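Local coordinates for peroxisomal fatty acid beta-oxidation multifunctional protein MFP2 (PDB 2WTB) that catalyses the hydratase and dehydrogenase steps of peroxisomal fatty acid beta-oxidation during seed germination, with hydratase activity toward long-chain substrates, at residues Leu135-Leu140 against Val144-Gly149; Glu165-Ser170 against Leu249-Ala254. All coordinates share one frame; numbering follows the deposited sequence.

Contact 1 (Leu135-Leu140 against Val144-Gly149); sequences LGLPEL and VIPGFG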
loop_
_atom_site.group_PDB
_atom_site.type_symbol
_atom_site.label_atom_id
_atom_site.label_comp_id
_atom_site.label_asym_id
_atom_site.label_seq_id
_atom_site.Cartn_x
_atom_site.Cartn_y
_atom_site.Cartn_z
ATOM N N LEU A 135 -18.678 3.207 4.114
ATOM C CA LEU A 135 -18.786 4.654 4.195
ATOM C C LEU A 135 -17.542 5.204 4.871
ATOM O O LEU A 135 -17.174 4.754 5.954
ATOM C CB LEU A 135 -20.019 5.033 5.010
ATOM C CG LEU A 135 -21.230 4.116 4.829
ATOM C CD1 LEU A 135 -22.219 4.286 5.973
ATOM C CD2 LEU A 135 -21.902 4.354 3.480
ATOM N N GLY A 136 -16.891 6.170 4.235
ATOM C CA GLY A 136 -15.686 6.745 4.800
ATOM C C GLY A 136 -15.071 7.861 3.981
ATOM O O GLY A 136 -15.541 8.183 2.887
ATOM N N LEU A 137 -14.012 8.454 4.525
ATOM C CA LEU A 137 -13.277 9.511 3.845
ATOM C C LEU A 137 -11.794 9.162 3.793
ATOM O O LEU A 137 -11.039 9.496 4.703
ATOM C CB LEU A 137 -13.489 10.852 4.553
ATOM C CG LEU A 137 -14.908 11.427 4.517
ATOM C CD1 LEU A 137 -15.003 12.678 5.377
ATOM C CD2 LEU A 137 -15.332 11.724 3.086
ATOM N N PRO A 138 -11.377 8.475 2.718
ATOM C CA PRO A 138 -10.015 7.963 2.522
ATOM C C PRO A 138 -9.036 9.020 2.010
ATOM O O PRO A 138 -7.848 8.728 1.880
ATOM C CB PRO A 138 -10.199 6.880 1.447
ATOM C CG PRO A 138 -11.696 6.748 1.236
ATOM C CD PRO A 138 -12.273 8.061 1.629
ATOM N N GLU A 139 -9.531 10.223 1.728
ATOM C CA GLU A 139 -8.722 11.279 1.120
ATOM C C GLU A 139 -7.306 11.406 1.686
ATOM O O GLU A 139 -6.346 11.582 0.936
ATOM C CB GLU A 139 -9.435 12.632 1.208
ATOM C CG GLU A 139 -10.491 12.862 0.138
ATOM C CD GLU A 139 -11.862 12.354 0.541
ATOM O OE1 GLU A 139 -11.949 11.561 1.503
ATOM O OE2 GLU A 139 -12.855 12.752 -0.104
ATOM N N LEU A 140 -7.176 11.322 3.004
ATOM C CA LEU A 140 -5.881 11.545 3.643
ATOM C C LEU A 140 -4.789 10.575 3.188
ATOM O O LEU A 140 -3.605 10.903 3.241
ATOM C CB LEU A 140 -6.004 11.534 5.170
ATOM C CG LEU A 140 -6.208 12.896 5.836
ATOM C CD1 LEU A 140 -7.540 13.513 5.435
ATOM C CD2 LEU A 140 -6.109 12.767 7.346
ATOM N N VAL A 144 -4.411 14.178 0.399
ATOM C CA VAL A 144 -5.383 15.223 0.114
ATOM C C VAL A 144 -6.422 15.265 1.237
ATOM O O VAL A 144 -6.339 14.490 2.190
ATOM C CB VAL A 144 -6.049 14.998 -1.261
ATOM C CG1 VAL A 144 -7.028 13.836 -1.197
ATOM C CG2 VAL A 144 -6.738 16.268 -1.743
ATOM N N ILE A 145 -7.386 16.176 1.136
ATOM C CA ILE A 145 -8.430 16.297 2.152
ATOM C C ILE A 145 -9.819 16.270 1.525
ATOM O O ILE A 145 -9.968 16.517 0.327
ATOM C CB ILE A 145 -8.302 17.611 2.944
ATOM C CG1 ILE A 145 -8.964 18.756 2.173
ATOM C CG2 ILE A 145 -6.841 17.916 3.256
ATOM C CD1 ILE A 145 -9.184 20.000 2.995
ATOM N N PRO A 146 -10.844 15.962 2.336
ATOM C CA PRO A 146 -12.236 16.059 1.882
ATOM C C PRO A 146 -12.534 17.476 1.406
ATOM O O PRO A 146 -12.288 18.427 2.146
ATOM C CB PRO A 146 -13.036 15.748 3.149
ATOM C CG PRO A 146 -12.127 14.900 3.966
ATOM C CD PRO A 146 -10.743 15.423 3.703
ATOM N N GLY A 147 -13.052 17.616 0.190
ATOM C CA GLY A 147 -13.235 18.929 -0.399
ATOM C C GLY A 147 -14.657 19.243 -0.816
ATOM O O GLY A 147 -14.893 20.189 -1.567
ATOM N N PHE A 148 -15.610 18.456 -0.332
ATOM C CA PHE A 148 -17.012 18.684 -0.666
ATOM C C PHE A 148 -17.869 18.941 0.572
ATOM O O PHE A 148 -19.097 18.914 0.503
ATOM C CB PHE A 148 -17.577 17.515 -1.474
ATOM C CG PHE A 148 -16.978 17.379 -2.847
ATOM C CD1 PHE A 148 -16.429 16.178 -3.262
ATOM C CD2 PHE A 148 -16.965 18.451 -3.723
ATOM C CE1 PHE A 148 -15.881 16.047 -4.526
ATOM C CE2 PHE A 148 -16.416 18.327 -4.986
ATOM C CZ PHE A 148 -15.876 17.123 -5.387
ATOM N N GLY A 149 -17.218 19.192 1.702
ATOM C CA GLY A 149 -17.927 19.522 2.925
ATOM C C GLY A 149 -17.805 18.461 4.002
ATOM O O GLY A 149 -18.426 18.571 5.062
HETATM O O HOH W 1 -13.251 15.326 -1.871
#
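The Glu139 side chain runs at a slant to the Pro146 ring, its stem against the Ile145-Pro146 peptide. Its CG sits anti to its own carbonyl carbon, and a bend at chi2 (88°) folds the chain so that CG passes 3.7 Å from Ile145 C and CD comes 4.0 Å from Pro146 CA. Pro146 suits this place because its ring is rigid and apolar: CG meets Leu137 CD1 at 3.9 Å, while CD faces Leu140 CD1 at 4.1 Å, so two leucine branches and the glutamate stem share one proline. At the other end, CG1 of the beta-branched Val144 rests against Glu139 CB (3.6 Å). The backbones are tied here by Val144 N, which donates to Glu139 O at 3.3 Å; the donor stands 44° out of the carbonyl plane. Val144 O in turn receives a CA-H contact from Leu140. Beyond the segments, Glu119 touches Leu137, Glu139 and Pro146, and its OE2 accepts from Phe148 N. A water completes the link, giving a hydrogen to Glu139 OE2 (3.1 Å) and accepting from Gly147 N. Glu139 is the predicted proton acceptor, and this chemistry implies an acidic group placed by its packed stem and by a water bridge to Gly147 N, consistent with the paired glutamates of enoyl-CoA hydratases.

Contact 2 (Glu165-Ser170 against Leu249-Ala254); sequences EMILTS and LMCLDA
Glu165 O, on the same helix as the Ile167 and Leu168 that face residues 249-254, accepts two hydrogen bonds from Thr169. The backbone N of Thr169 makes the usual helical bond, and Thr169 OG1 adds a second bond to Glu165 O, of 2.8 Å, tilted 29° from the carbonyl plane. Threonine fits here because a hydroxyl on the beta carbon can turn back on to the preceding helical turn and satisfy its own hydrogen-bonding need within the helix. Just past the C-terminal end of the helix, Ser170 is the first residue to leave helical geometry, with a positive phi (70°).

The contact between the two helices, by contrast, is apolar and slight. Ile167 points toward the other helix and presents its CG2 methyl, anti to the backbone N, to Cys251 SG at 3.7 Å. The cysteine sulfur is likewise anti to its own backbone N (chi1 175°), which carries it out from helix 247-260 to meet that methyl; a small, polarisable thiol suits the closest point, where the CA atoms of Ile167 and Cys251 are 8.8 Å apart. One residue further along each chain, two leucines whose ends reach back toward the opposite helix meet through Leu168 CD2 and Leu252 CD2, 4.5 Å apart. This second touch is looser and nearer the surface on the Leu168 side.

Neighbouring helices close in around the pair: Ile167 packs on Leu154 and Cys251 on Thr151, both of helix 150-158, while Leu168 also touches Thr238 of helix 224-241. Asp253, on another side of its helix, forms a salt bridge with Lys235. Such apolar helix-on-helix packing joins helix 160-169, within the crotonase-family region, to helix 247-260, some 80 residues later in the chain.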
loop_
_atom_site.group_PDB
_atom_site.type_symbol
_atom_site.label_atom_id
_atom_site.label_comp_id
_atom_site.label_asym_id
_atom_site.label_seq_id
_atom_site.Cartn_x
_atom_site.Cartn_y
_atom_site.Cartn_z
ATOM N N GLU A 165 -11.432 10.076 13.949
ATOM C CA GLU A 165 -10.876 8.746 13.745
ATOM C C GLU A 165 -10.959 8.367 12.274
ATOM O O GLU A 165 -9.960 7.993 11.665
ATOM C CB GLU A 165 -11.610 7.709 14.593
ATOM C CG GLU A 165 -11.109 6.289 14.382
ATOM C CD GLU A 165 -12.077 5.245 14.902
ATOM O OE1 GLU A 165 -12.994 5.613 15.669
ATOM O OE2 GLU A 165 -11.925 4.057 14.545
ATOM N N MET A 166 -12.157 8.479 11.706
ATOM C CA MET A 166 -12.390 8.106 10.316
ATOM C C MET A 166 -11.508 8.893 9.350
ATOM O O MET A 166 -10.864 8.312 8.473
ATOM C CB MET A 166 -13.862 8.297 9.947
ATOM C CG MET A 166 -14.816 7.376 10.685
ATOM S SD MET A 166 -16.538 7.679 10.242
ATOM C CE MET A 166 -16.515 7.280 8.497
ATOM N N ILE A 167 -11.478 10.211 9.512
ATOM C CA ILE A 167 -10.723 11.068 8.605
ATOM C C ILE A 167 -9.213 10.869 8.737
ATOM O O ILE A 167 -8.493 10.846 7.741
ATOM C CB ILE A 167 -11.062 12.550 8.819
ATOM C CG1 ILE A 167 -12.527 12.810 8.477
ATOM C CG2 ILE A 167 -10.157 13.431 7.972
ATOM C CD1 ILE A 167 -12.889 14.278 8.448
ATOM N N LEU A 168 -8.737 10.722 9.967
ATOM C CA LEU A 168 -7.308 10.553 10.200
ATOM C C LEU A 168 -6.835 9.153 9.825
ATOM O O LEU A 168 -5.820 8.994 9.149
ATOM C CB LEU A 168 -6.949 10.867 11.656
ATOM C CG LEU A 168 -7.052 12.337 12.062
ATOM C CD1 LEU A 168 -6.567 12.535 13.491
ATOM C CD2 LEU A 168 -6.269 13.211 11.098
ATOM N N THR A 169 -7.574 8.142 10.266
ATOM C CA THR A 169 -7.219 6.758 9.979
ATOM C C THR A 169 -7.538 6.400 8.530
ATOM O O THR A 169 -6.972 5.458 7.975
ATOM C CB THR A 169 -7.953 5.785 10.916
ATOM O OG1 THR A 169 -7.834 6.245 12.267
ATOM C CG2 THR A 169 -7.360 4.392 10.810
ATOM N N SER A 170 -8.445 7.160 7.925
ATOM C CA SER A 170 -8.848 6.938 6.537
ATOM C C SER A 170 -9.656 5.654 6.358
ATOM O O SER A 170 -10.071 5.328 5.247
ATOM C CB SER A 170 -7.630 6.930 5.608
ATOM O OG SER A 170 -7.157 8.243 5.377
ATOM N N LEU A 249 -2.728 17.948 9.536
ATOM C CA LEU A 249 -2.891 19.136 10.366
ATOM C C LEU A 249 -3.668 20.205 9.611
ATOM O O LEU A 249 -4.485 20.918 10.193
ATOM C CB LEU A 249 -1.530 19.683 10.792
ATOM C CG LEU A 249 -0.579 18.675 11.434
ATOM C CD1 LEU A 249 0.789 19.299 11.644
ATOM C CD2 LEU A 249 -1.151 18.151 12.745
ATOM N N MET A 250 -3.404 20.312 8.313
ATOM C CA MET A 250 -4.116 21.259 7.466
ATOM C C MET A 250 -5.595 20.902 7.397
ATOM O O MET A 250 -6.449 21.774 7.236
ATOM C CB MET A 250 -3.517 21.278 6.060
ATOM C CG MET A 250 -2.064 21.722 6.002
ATOM S SD MET A 250 -1.392 21.675 4.327
ATOM C CE MET A 250 0.245 22.350 4.600
ATOM N N CYS A 251 -5.889 19.612 7.523
ATOM C CA CYS A 251 -7.266 19.134 7.499
ATOM C C CYS A 251 -7.946 19.405 8.835
ATOM O O CYS A 251 -9.138 19.707 8.886
ATOM C CB CYS A 251 -7.312 17.638 7.179
ATOM S SG CYS A 251 -8.966 16.911 7.256
ATOM N N LEU A 252 -7.180 19.289 9.916
ATOM C CA LEU A 252 -7.703 19.561 11.248
ATOM C C LEU A 252 -8.052 21.037 11.390
ATOM O O LEU A 252 -8.986 21.397 12.106
ATOM C CB LEU A 252 -6.696 19.144 12.319
ATOM C CG LEU A 252 -6.485 17.636 12.471
ATOM C CD1 LEU A 252 -5.269 17.345 13.337
ATOM C CD2 LEU A 252 -7.731 16.975 13.039
ATOM N N ASP A 253 -7.296 21.885 10.701
ATOM C CA ASP A 253 -7.582 23.313 10.670
ATOM C C ASP A 253 -8.998 23.572 10.170
ATOM O O ASP A 253 -9.785 24.250 10.830
ATOM C CB ASP A 253 -6.581 24.046 9.775
ATOM C CG ASP A 253 -5.218 24.181 10.417
ATOM O OD1 ASP A 253 -5.123 24.013 11.650
ATOM O OD2 ASP A 253 -4.242 24.461 9.686
ATOM N N ALA A 254 -9.313 23.031 8.997
ATOM C CA ALA A 254 -10.628 23.215 8.399
ATOM C C ALA A 254 -11.731 22.753 9.342
ATOM O O ALA A 254 -12.823 23.324 9.361
ATOM C CB ALA A 254 -10.718 22.470 7.073
#

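Overall arrangement
The two contacts are neighbours, with centres about 9 Å apart, and are built in series along the chain. Leu140 joins them: besides packing within contact 1, it touches Ile167, Leu168 and Ser170, its CB lying 3.5 Å from Ser170 OG. Met166 CE also approaches Leu135 O, at 3.6 Å. Contact 1 lies at the predicted active site: it contains Glu139, and the Pro146 side chain is about 3 Å from that of Glu119, the predicted nucleophile. Contact 2 stands one layer behind, the Ile167 side chain being about 7 Å from that of Glu139 and about 8 Å from that of Glu119. The glutamate-bearing loop is thus followed, farther from the active site, by apolar helix packing.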